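Local coordinates for 70 kDa protein (Xanthomonas sp., PDB 4B2N) that oxidatively cleaves the polyisoprene of natural rubber in a processive way, as a dioxygenase carrying two covalently bound c-type hemes, at residues 30-35 with 39-44; 239-244 with 315-320; 250-255 with 284-289. One frame throughout, in Å; residues are numbered along the deposited sequence. Where two conformers were deposited one is given.

Contact 1. Residues 30-35 with 39-44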
loop_
_atom_site.group_PDB
_atom_site.type_symbol
_atom_site.label_atom_id
_atom_site.label_comp_id
_atom_site.label_asym_id
_atom_site.label_seq_id
_atom_site.Cartn_x
_atom_site.Cartn_y
_atom_site.Cartn_z
ATOM N N VAL A 30 21.076 -9.166 4.080
ATOM C CA VAL A 30 21.768 -10.465 4.273
ATOM C C VAL A 30 23.224 -10.273 3.925
ATOM O O VAL A 30 24.130 -10.632 4.706
ATOM C CB VAL A 30 21.112 -11.620 3.454
ATOM C CG1 VAL A 30 21.942 -12.897 3.463
ATOM C CG2 VAL A 30 19.686 -11.862 3.959
ATOM N N GLY A 31 23.457 -9.674 2.763
ATOM C CA GLY A 31 24.824 -9.570 2.260
ATOM C C GLY A 31 25.713 -8.624 3.013
ATOM O O GLY A 31 26.927 -8.752 2.987
ATOM N N CYS A 32 25.129 -7.628 3.648
ATOM C CA CYS A 32 25.915 -6.662 4.388
ATOM C C CYS A 32 26.041 -6.962 5.860
ATOM O O CYS A 32 26.598 -6.163 6.616
ATOM C CB CYS A 32 25.255 -5.313 4.271
ATOM S SG CYS A 32 25.335 -4.535 2.616
ATOM N N ASN A 33 25.433 -8.048 6.308
ATOM C CA ASN A 33 25.335 -8.259 7.733
ATOM C C ASN A 33 26.749 -8.506 8.339
ATOM O O ASN A 33 27.471 -9.397 7.875
ATOM C CB ASN A 33 24.384 -9.435 7.960
ATOM C CG ASN A 33 24.243 -9.821 9.409
ATOM O OD1 ASN A 33 24.100 -8.989 10.298
ATOM N ND2 ASN A 33 24.272 -11.095 9.643
ATOM N N GLY A 34 27.153 -7.680 9.314
ATOM C CA GLY A 34 28.507 -7.818 9.917
ATOM C C GLY A 34 29.655 -7.450 8.964
ATOM O O GLY A 34 30.799 -7.843 9.163
ATOM N N LYS A 35 29.344 -6.752 7.887
ATOM C CA LYS A 35 30.351 -6.400 6.882
ATOM C C LYS A 35 30.611 -4.934 7.044
ATOM O O LYS A 35 29.719 -4.167 7.442
ATOM C CB LYS A 35 29.894 -6.719 5.456
ATOM C CG LYS A 35 29.535 -8.169 5.140
ATOM C CD LYS A 35 30.670 -9.120 5.503
ATOM C CE LYS A 35 30.936 -10.161 4.432
ATOM N NZ LYS A 35 29.677 -10.571 3.762
ATOM N N THR A 39 32.159 -2.353 2.195
ATOM C CA THR A 39 31.841 -3.506 1.365
ATOM C C THR A 39 30.878 -3.256 0.162
ATOM O O THR A 39 29.854 -2.592 0.326
ATOM C CB THR A 39 31.613 -4.852 2.111
ATOM O OG1 THR A 39 30.490 -5.557 1.588
ATOM C CG2 THR A 39 31.547 -4.757 3.522
ATOM N N PRO A 40 31.251 -3.764 -1.064
ATOM C CA PRO A 40 30.476 -3.470 -2.267
ATOM C C PRO A 40 29.085 -4.020 -2.031
ATOM O O PRO A 40 28.960 -5.143 -1.521
ATOM C CB PRO A 40 31.179 -4.300 -3.373
ATOM C CG PRO A 40 32.601 -4.411 -2.910
ATOM C CD PRO A 40 32.506 -4.496 -1.387
ATOM N N LEU A 41 28.051 -3.256 -2.365
ATOM C CA LEU A 41 26.695 -3.696 -2.031
ATOM C C LEU A 41 26.342 -5.037 -2.716
ATOM O O LEU A 41 26.609 -5.230 -3.906
ATOM C CB LEU A 41 25.697 -2.604 -2.449
ATOM C CG LEU A 41 24.321 -2.567 -1.752
ATOM C CD1 LEU A 41 24.416 -2.363 -0.234
ATOM C CD2 LEU A 41 23.482 -1.476 -2.397
ATOM N N PRO A 42 25.646 -5.944 -2.023
ATOM C CA PRO A 42 25.138 -7.136 -2.726
ATOM C C PRO A 42 24.223 -6.795 -3.931
ATOM O O PRO A 42 23.529 -5.760 -3.920
ATOM C CB PRO A 42 24.318 -7.862 -1.657
ATOM C CG PRO A 42 24.841 -7.358 -0.389
ATOM C CD PRO A 42 25.325 -5.964 -0.595
ATOM N N VAL A 43 24.171 -7.690 -4.931
ATOM C CA VAL A 43 23.295 -7.547 -6.089
ATOM C C VAL A 43 21.867 -7.512 -5.523
ATOM O O VAL A 43 21.542 -8.229 -4.573
ATOM C CB VAL A 43 23.478 -8.741 -7.088
ATOM C CG1 VAL A 43 22.304 -8.842 -8.036
ATOM C CG2 VAL A 43 24.778 -8.601 -7.914
ATOM N N ASP A 44 21.017 -6.669 -6.089
ATOM C CA ASP A 44 19.588 -6.628 -5.674
ATOM C C ASP A 44 18.927 -7.645 -6.576
ATOM O O ASP A 44 18.858 -7.420 -7.749
ATOM C CB ASP A 44 19.039 -5.235 -5.957
ATOM C CG ASP A 44 17.519 -5.140 -5.860
ATOM O OD1 ASP A 44 16.883 -6.134 -5.396
ATOM O OD2 ASP A 44 16.963 -4.114 -6.375
#

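Contact 2. Residues 239-244 with 315-320. With HEC (heme c), chain C.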
loop_
_atom_site.group_PDB
_atom_site.type_symbol
_atom_site.label_atom_id
_atom_site.label_comp_id
_atom_site.label_asym_id
_atom_site.label_seq_id
_atom_site.Cartn_x
_atom_site.Cartn_y
_atom_site.Cartn_z
ATOM N N PRO A 239 -6.844 17.347 -0.665
ATOM C CA PRO A 239 -6.749 16.072 -1.384
ATOM C C PRO A 239 -6.298 14.983 -0.328
ATOM O O PRO A 239 -5.140 14.899 0.016
ATOM C CB PRO A 239 -5.706 16.322 -2.448
ATOM C CG PRO A 239 -4.903 17.515 -1.931
ATOM C CD PRO A 239 -5.814 18.341 -1.062
ATOM N N LEU A 240 -7.222 14.221 0.231
ATOM C CA LEU A 240 -6.808 13.217 1.221
ATOM C C LEU A 240 -7.702 12.021 0.981
ATOM O O LEU A 240 -8.756 12.157 0.385
ATOM C CB LEU A 240 -6.848 13.746 2.657
ATOM C CG LEU A 240 -8.211 13.806 3.327
ATOM C CD1 LEU A 240 -8.312 14.595 4.599
ATOM C CD2 LEU A 240 -9.020 14.478 2.304
ATOM N N PRO A 241 -7.243 10.833 1.364
ATOM C CA PRO A 241 -7.972 9.629 0.978
ATOM C C PRO A 241 -9.203 9.413 1.848
ATOM O O PRO A 241 -9.323 10.040 2.905
ATOM C CB PRO A 241 -6.965 8.489 1.170
ATOM C CG PRO A 241 -5.804 9.053 1.871
ATOM C CD PRO A 241 -5.995 10.554 2.103
ATOM N N TRP A 242 -10.138 8.576 1.357
ATOM C CA TRP A 242 -11.364 8.256 2.131
ATOM C C TRP A 242 -11.425 6.771 2.226
ATOM O O TRP A 242 -10.542 6.085 1.667
ATOM C CB TRP A 242 -12.546 8.842 1.360
ATOM C CG TRP A 242 -13.848 8.893 2.136
ATOM C CD1 TRP A 242 -14.875 7.960 2.076
ATOM C CD2 TRP A 242 -14.323 9.961 3.052
ATOM N NE1 TRP A 242 -15.919 8.349 2.896
ATOM C CE2 TRP A 242 -15.646 9.544 3.515
ATOM C CE3 TRP A 242 -13.796 11.163 3.514
ATOM C CZ2 TRP A 242 -16.424 10.338 4.374
ATOM C CZ3 TRP A 242 -14.568 11.967 4.395
ATOM C CH2 TRP A 242 -15.843 11.557 4.811
ATOM N N SER A 243 -12.423 6.214 2.922
ATOM C CA SER A 243 -12.537 4.786 2.876
ATOM C C SER A 243 -13.995 4.451 3.089
ATOM O O SER A 243 -14.783 5.289 3.598
ATOM C CB SER A 243 -11.676 4.138 3.967
ATOM O OG SER A 243 -12.075 4.574 5.249
ATOM N N THR A 244 -14.326 3.228 2.744
ATOM C CA THR A 244 -15.618 2.725 3.027
ATOM C C THR A 244 -15.690 2.077 4.377
ATOM O O THR A 244 -16.813 1.913 4.936
ATOM C CB THR A 244 -16.155 1.770 1.950
ATOM O OG1 THR A 244 -15.331 0.618 1.860
ATOM C CG2 THR A 244 -16.168 2.459 0.589
ATOM N N MET A 315 6.340 8.692 -4.088
ATOM C CA MET A 315 6.193 10.132 -3.825
ATOM C C MET A 315 4.817 10.748 -3.909
ATOM O O MET A 315 4.634 11.881 -3.424
ATOM C CB MET A 315 7.132 10.924 -4.732
ATOM C CG MET A 315 8.608 10.864 -4.355
ATOM S SD MET A 315 9.658 11.395 -5.748
ATOM C CE MET A 315 9.426 13.133 -5.620
ATOM N N ALA A 316 3.823 10.002 -4.419
ATOM C CA ALA A 316 2.500 10.576 -4.703
ATOM C C ALA A 316 1.958 11.479 -3.554
ATOM O O ALA A 316 1.554 12.639 -3.786
ATOM C CB ALA A 316 1.514 9.460 -4.986
ATOM N N PHE A 317 1.944 10.969 -2.314
ATOM C CA PHE A 317 1.274 11.783 -1.248
ATOM C C PHE A 317 2.076 13.011 -0.885
ATOM O O PHE A 317 1.539 14.009 -0.335
ATOM C CB PHE A 317 1.014 10.927 -0.008
ATOM C CG PHE A 317 -0.223 10.086 -0.131
ATOM C CD1 PHE A 317 -1.485 10.668 -0.100
ATOM C CD2 PHE A 317 -0.115 8.708 -0.309
ATOM C CE1 PHE A 317 -2.648 9.854 -0.207
ATOM C CE2 PHE A 317 -1.246 7.903 -0.399
ATOM C CZ PHE A 317 -2.509 8.475 -0.365
ATOM N N GLY A 318 3.367 12.966 -1.161
ATOM C CA GLY A 318 4.169 14.167 -0.859
ATOM C C GLY A 318 4.005 15.220 -1.926
ATOM O O GLY A 318 4.003 16.409 -1.668
ATOM N N VAL A 319 3.905 14.765 -3.165
ATOM C CA VAL A 319 3.679 15.637 -4.334
ATOM C C VAL A 319 2.295 16.217 -4.174
ATOM O O VAL A 319 2.078 17.408 -4.451
ATOM C CB VAL A 319 3.732 14.823 -5.679
ATOM C CG1 VAL A 319 3.232 15.684 -6.837
ATOM C CG2 VAL A 319 5.136 14.313 -5.929
ATOM N N ALA A 320 1.328 15.400 -3.736
ATOM C CA ALA A 320 -0.055 15.914 -3.766
ATOM C C ALA A 320 -0.337 16.885 -2.663
ATOM O O ALA A 320 -1.401 17.403 -2.593
ATOM C CB ALA A 320 -1.102 14.788 -3.742
HETATM FE FE HEC C . 1.376 3.708 0.132
HETATM C CHA HEC C . 1.359 1.235 -2.329
HETATM C CHB HEC C . 4.869 3.984 -0.158
HETATM C CHC HEC C . 1.424 6.663 2.050
HETATM C CHD HEC C . -1.841 3.086 0.893
HETATM N NA HEC C . 2.762 2.889 -0.961
HETATM C C1A HEC C . 2.616 1.756 -1.818
HETATM C C2A HEC C . 3.885 1.181 -2.236
HETATM C C3A HEC C . 4.924 1.952 -1.639
HETATM C C4A HEC C . 4.205 2.962 -0.853
HETATM C CMA HEC C . 6.418 1.710 -1.729
HETATM C CAA HEC C . 4.147 -0.040 -3.155
HETATM C CBA HEC C . 3.946 -1.280 -2.281
HETATM C CGA HEC C . 3.989 -2.569 -3.082
HETATM O O1A HEC C . 3.359 -2.699 -4.188
HETATM O O2A HEC C . 4.609 -3.477 -2.522
HETATM N NB HEC C . 2.812 5.056 0.689
HETATM C C1B HEC C . 4.144 4.980 0.586
HETATM C C2B HEC C . 4.894 6.083 1.168
HETATM C C3B HEC C . 3.897 6.867 1.789
HETATM C C4B HEC C . 2.669 6.132 1.507
HETATM C CMB HEC C . 6.360 6.196 1.047
HETATM C CAB HEC C . 4.014 8.183 2.513
HETATM C CBB HEC C . 4.479 9.263 1.716
HETATM N NC HEC C . 0.129 4.730 1.285
HETATM C C1C HEC C . 0.192 5.914 1.998
HETATM C C2C HEC C . -1.053 6.224 2.746
HETATM C C3C HEC C . -2.001 5.159 2.352
HETATM C C4C HEC C . -1.247 4.283 1.459
HETATM C CMC HEC C . -1.230 7.459 3.622
HETATM C CAC HEC C . -3.434 4.979 2.751
HETATM C CBC HEC C . -4.241 6.119 2.808
HETATM N ND HEC C . 0.012 2.398 -0.621
HETATM C C1D HEC C . -1.243 2.301 -0.186
HETATM C C2D HEC C . -2.004 1.290 -0.847
HETATM C C3D HEC C . -1.071 0.765 -1.792
HETATM C C4D HEC C . 0.148 1.538 -1.585
HETATM C CMD HEC C . -3.407 0.836 -0.660
HETATM C CAD HEC C . -1.413 -0.247 -2.829
HETATM C CBD HEC C . -2.116 0.698 -3.881
HETATM C CGD HEC C . -2.676 -0.136 -5.010
HETATM O O1D HEC C . -3.906 -0.384 -5.073
HETATM O O2D HEC C . -1.817 -0.639 -5.810
HETATM O O HOH W 1 -2.401 15.500 -0.919
#

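Contact 3. Residues 250-255 with 284-289. With HEC (heme c), chain C.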
loop_
_atom_site.group_PDB
_atom_site.type_symbol
_atom_site.label_atom_id
_atom_site.label_comp_id
_atom_site.label_asym_id
_atom_site.label_seq_id
_atom_site.Cartn_x
_atom_site.Cartn_y
_atom_site.Cartn_z
ATOM N N ASP A 250 -9.239 4.435 -0.576
ATOM C CA ASP A 250 -9.120 4.862 -1.977
ATOM C C ASP A 250 -7.761 5.553 -2.235
ATOM O O ASP A 250 -7.674 6.448 -3.087
ATOM C CB ASP A 250 -10.289 5.750 -2.390
ATOM C CG ASP A 250 -10.330 7.029 -1.622
ATOM O OD1 ASP A 250 -9.354 7.260 -0.885
ATOM O OD2 ASP A 250 -11.287 7.854 -1.761
ATOM N N ALA A 251 -6.720 5.136 -1.499
ATOM C CA ALA A 251 -5.389 5.769 -1.631
ATOM C C ALA A 251 -5.013 5.814 -3.136
ATOM O O ALA A 251 -4.588 6.852 -3.661
ATOM C CB ALA A 251 -4.304 5.030 -0.769
ATOM N N ILE A 252 -5.083 4.665 -3.816
ATOM C CA ILE A 252 -4.653 4.614 -5.195
ATOM C C ILE A 252 -5.453 5.534 -6.167
ATOM O O ILE A 252 -4.915 5.892 -7.215
ATOM C CB ILE A 252 -4.645 3.128 -5.711
ATOM C CG1 ILE A 252 -3.694 2.942 -6.896
ATOM C CG2 ILE A 252 -6.024 2.690 -6.077
ATOM C CD1 ILE A 252 -2.276 3.330 -6.566
ATOM N N GLY A 253 -6.664 5.975 -5.731
ATOM C CA GLY A 253 -7.522 6.962 -6.470
ATOM C C GLY A 253 -6.719 8.225 -6.685
ATOM O O GLY A 253 -7.011 9.012 -7.608
ATOM N N LEU A 254 -5.652 8.410 -5.885
ATOM C CA LEU A 254 -4.849 9.648 -6.035
ATOM C C LEU A 254 -4.225 9.667 -7.409
ATOM O O LEU A 254 -4.121 10.701 -8.005
ATOM C CB LEU A 254 -3.665 9.708 -5.078
ATOM C CG LEU A 254 -3.114 11.076 -4.577
ATOM C CD1 LEU A 254 -1.651 10.997 -4.083
ATOM C CD2 LEU A 254 -3.367 12.348 -5.347
ATOM N N ILE A 255 -3.786 8.504 -7.869
ATOM C CA ILE A 255 -3.125 8.421 -9.150
ATOM C C ILE A 255 -4.027 8.980 -10.252
ATOM O O ILE A 255 -3.543 9.661 -11.133
ATOM C CB ILE A 255 -2.720 6.940 -9.496
ATOM C CG1 ILE A 255 -1.746 6.410 -8.455
ATOM C CG2 ILE A 255 -2.184 6.817 -10.969
ATOM C CD1 ILE A 255 -0.424 7.148 -8.383
ATOM N N GLY A 284 -12.059 0.973 -6.384
ATOM C CA GLY A 284 -12.391 0.272 -5.156
ATOM C C GLY A 284 -11.422 0.655 -4.025
ATOM O O GLY A 284 -10.535 1.497 -4.187
ATOM N N MET A 285 -11.529 -0.063 -2.926
ATOM C CA MET A 285 -10.636 0.106 -1.823
ATOM C C MET A 285 -9.462 -0.848 -2.065
ATOM O O MET A 285 -9.650 -1.986 -2.433
ATOM C CB MET A 285 -11.336 -0.249 -0.530
ATOM C CG MET A 285 -12.607 0.564 -0.291
ATOM S SD MET A 285 -12.176 2.308 -0.038
ATOM C CE MET A 285 -12.958 3.052 -1.423
ATOM N N THR A 286 -8.249 -0.373 -1.788
ATOM C CA THR A 286 -7.164 -1.323 -1.606
ATOM C C THR A 286 -6.475 -1.208 -0.264
ATOM O O THR A 286 -6.505 -0.122 0.401
ATOM C CB THR A 286 -6.158 -1.386 -2.755
ATOM O OG1 THR A 286 -5.458 -0.155 -2.858
ATOM C CG2 THR A 286 -6.896 -1.812 -4.084
ATOM N N LYS A 287 -5.976 -2.352 0.181
ATOM C CA LYS A 287 -5.134 -2.411 1.391
ATOM C C LYS A 287 -3.681 -2.205 0.993
ATOM O O LYS A 287 -3.296 -2.630 -0.112
ATOM C CB LYS A 287 -5.282 -3.806 1.986
ATOM C CG LYS A 287 -4.652 -4.032 3.364
ATOM C CD LYS A 287 -4.776 -5.531 3.730
ATOM C CE LYS A 287 -4.054 -5.669 5.094
ATOM N NZ LYS A 287 -3.486 -7.023 5.188
ATOM N N ALA A 288 -2.874 -1.539 1.836
ATOM C CA ALA A 288 -1.445 -1.421 1.578
ATOM C C ALA A 288 -0.774 -2.800 1.463
ATOM O O ALA A 288 -1.034 -3.733 2.269
ATOM C CB ALA A 288 -0.719 -0.566 2.670
ATOM N N PRO A 289 0.048 -3.001 0.402
ATOM C CA PRO A 289 0.950 -4.163 0.460
ATOM C C PRO A 289 1.972 -4.005 1.584
ATOM O O PRO A 289 2.105 -2.931 2.142
ATOM C CB PRO A 289 1.687 -4.150 -0.910
ATOM C CG PRO A 289 0.847 -3.226 -1.769
ATOM C CD PRO A 289 0.209 -2.218 -0.825
HETATM FE FE HEC C . 1.376 3.708 0.132
HETATM C CHA HEC C . 1.359 1.235 -2.329
HETATM C CHB HEC C . 4.869 3.984 -0.158
HETATM C CHC HEC C . 1.424 6.663 2.050
HETATM C CHD HEC C . -1.841 3.086 0.893
HETATM N NA HEC C . 2.762 2.889 -0.961
HETATM C C1A HEC C . 2.616 1.756 -1.818
HETATM C C2A HEC C . 3.885 1.181 -2.236
HETATM C C3A HEC C . 4.924 1.952 -1.639
HETATM C C4A HEC C . 4.205 2.962 -0.853
HETATM C CMA HEC C . 6.418 1.710 -1.729
HETATM C CAA HEC C . 4.147 -0.040 -3.155
HETATM C CBA HEC C . 3.946 -1.280 -2.281
HETATM C CGA HEC C . 3.989 -2.569 -3.082
HETATM O O1A HEC C . 3.359 -2.699 -4.188
HETATM O O2A HEC C . 4.609 -3.477 -2.522
HETATM N NB HEC C . 2.812 5.056 0.689
HETATM C C1B HEC C . 4.144 4.980 0.586
HETATM C C2B HEC C . 4.894 6.083 1.168
HETATM C C3B HEC C . 3.897 6.867 1.789
HETATM C C4B HEC C . 2.669 6.132 1.507
HETATM C CMB HEC C . 6.360 6.196 1.047
HETATM C CAB HEC C . 4.014 8.183 2.513
HETATM C CBB HEC C . 4.479 9.263 1.716
HETATM N NC HEC C . 0.129 4.730 1.285
HETATM C C1C HEC C . 0.192 5.914 1.998
HETATM C C2C HEC C . -1.053 6.224 2.746
HETATM C C3C HEC C . -2.001 5.159 2.352
HETATM C C4C HEC C . -1.247 4.283 1.459
HETATM C CMC HEC C . -1.230 7.459 3.622
HETATM C CAC HEC C . -3.434 4.979 2.751
HETATM C CBC HEC C . -4.241 6.119 2.808
HETATM N ND HEC C . 0.012 2.398 -0.621
HETATM C C1D HEC C . -1.243 2.301 -0.186
HETATM C C2D HEC C . -2.004 1.290 -0.847
HETATM C C3D HEC C . -1.071 0.765 -1.792
HETATM C C4D HEC C . 0.148 1.538 -1.585
HETATM C CMD HEC C . -3.407 0.836 -0.660
HETATM C CAD HEC C . -1.413 -0.247 -2.829
HETATM C CBD HEC C . -2.116 0.698 -3.881
HETATM C CGD HEC C . -2.676 -0.136 -5.010
HETATM O O1D HEC C . -3.906 -0.384 -5.073
HETATM O O2D HEC C . -1.817 -0.639 -5.810
HETATM O O HOH W 2 -6.251 2.411 -2.704
#

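Contact 1. Residues 30-35 with 39-44
No flat side chain takes part; the puckered ring of Pro42 meets residues 30-35 through two adjoining ring atoms. CG rests 3.5 Å from Gly31 CA, while CD lies equally close, 3.5 Å, to Cys32 SG; on the helix 88-104 side the same proline touches Cys88. The motif is a type II beta turn at the end of helix 27-32, running from Cys32 to Lys35 and closed by Lys35 N to Cys32 O (3.1 Å), its first residue disulfide-bonded to Cys88 of helix 88-104. The chain comes back as an extended, polyproline II-like run from Thr39 to Val43. Cys32 is the buried member of an otherwise surface contact. Its sulfur has a second apolar neighbour, Leu41 CD1 at 3.7 Å. Although the CB of Leu41 points away, chi1 of -157° sets CG opposite the backbone N and brings the methyl back to the disulfide. No hydrogen bond crosses between the segments; backbone bonds of Thr39 with Cys88 and Leu41 with Thr86 hold the extended run. Gly34 takes the positive phi of 69° at the third turn position. Lys35 folds back over its own segment, NZ making a weak bond to Gly31 O. Beyond the turn, Thr39 has an off-rotamer chi1 of 137°, and its CG2 presses on CB of Lys35, the turn's last residue, at a tight 3.2 Å.

Contact 2. Residues 239-244 with 315-320
Phe317, Pro239 and Pro241 give up the most surface here, forming two separate touches between an extended loop and the end of helix 312-319. In the first, Pro241 CG packs obliquely, 3.9 Å from Phe317 CE1. Both residues also lie on a heme c, the one held by Cys191 and Cys194: Pro241 CG is 3.5 Å from HEC CBC, and Phe317 CE2 sits 3.4 Å from HEC C1C. The phenyl ring is inclined to the porphyrin by about 35°, and chi1 of -81°, with CG opposite the carbonyl carbon, swings it from the helix out over pyrrole C. Trp600 and Phe108 pack on the same pair; a bound oxygen molecule, probably from the crystallisation liquor, lies about 4 Å from the Phe317 side chain. In the second touch, Pro239 CG lies 3.6 Å from Ala320 O, where the chain leaves the helix. A water bridges the two backbones, donating to Pro239 O at 3.0 Å and, weakly, to Ala320 O at 2.7 Å. No hydrogen bond joins the segments directly; the touch beside the heme is made by apolar side chains, and the polar link lies at Pro239 and Ala320. Such a lining is consistent with a pocket for a hydrocarbon substrate and dioxygen.

Contact 3. Residues 250-255 with 284-289
Thr286 and Ile252 meet by polar contact chiefly through a buried water, which accepts from Ile252 N at 2.8 Å and donates to Thr286 OG1 at 2.7 Å. The same hydroxyl donates to the heme propionate oxygen HEC O1D, also at 2.7 Å. Thr286 OG1 is thus fixed from two sides, accepting from the water and giving its proton to the carboxylate. A chi1 of 65°, which puts OG1 between the backbone N and the carbonyl carbon, turns it toward both partners. These residues belong to the propionate end of a c-type heme pocket, whose iron is bound axially by His195; the heme is also hydrogen-bonded by Arg432. On the 250-255 side, a type I beta turn from Asp250 leads into helix 253-261, with Gly253 N bonded to Asp250 O. Van der Waals packing flanks this. Met285, bent at chi2 and chi3, brings CE to 3.9 Å from Asp250 CB and SD to 3.7 Å from Asp250 N, whereas the Asp250 carboxylate turns away to Trp242 N. Against the heme itself, Ile252 CD1 lies beside HEC CBD, Ala251 CB comes within 3.6 Å of the meso carbon HEC CHD, and Pro289 CD presses to 3.2 Å from HEC CAD.

Overall arrangement
Contact 1 stands apart at the surface: its nearest atoms are about 17 Å from contact 2 and about 16 Å from contact 3, and it closes earlier in the chain. Its chemistry is that of a solvent-facing turn beside the Cys32-Cys88 disulfide, packed by proline, leucine and threonine carbons. Contacts 2 and 3 are core contacts, their centres about 9 Å apart, and both line the same heme c, contact 2 mainly with apolar groups over the macrocycle and contact 3 along the propionate side, with one hydrogen bond to a carboxylate. Each uses one water where direct bonds between segments are lacking. They interlock: Thr244 OG1 packs 3.5 Å from Met285 CG, and Leu254 of helix 253-261 packs against Ala316 and Phe317 of helix 312-319.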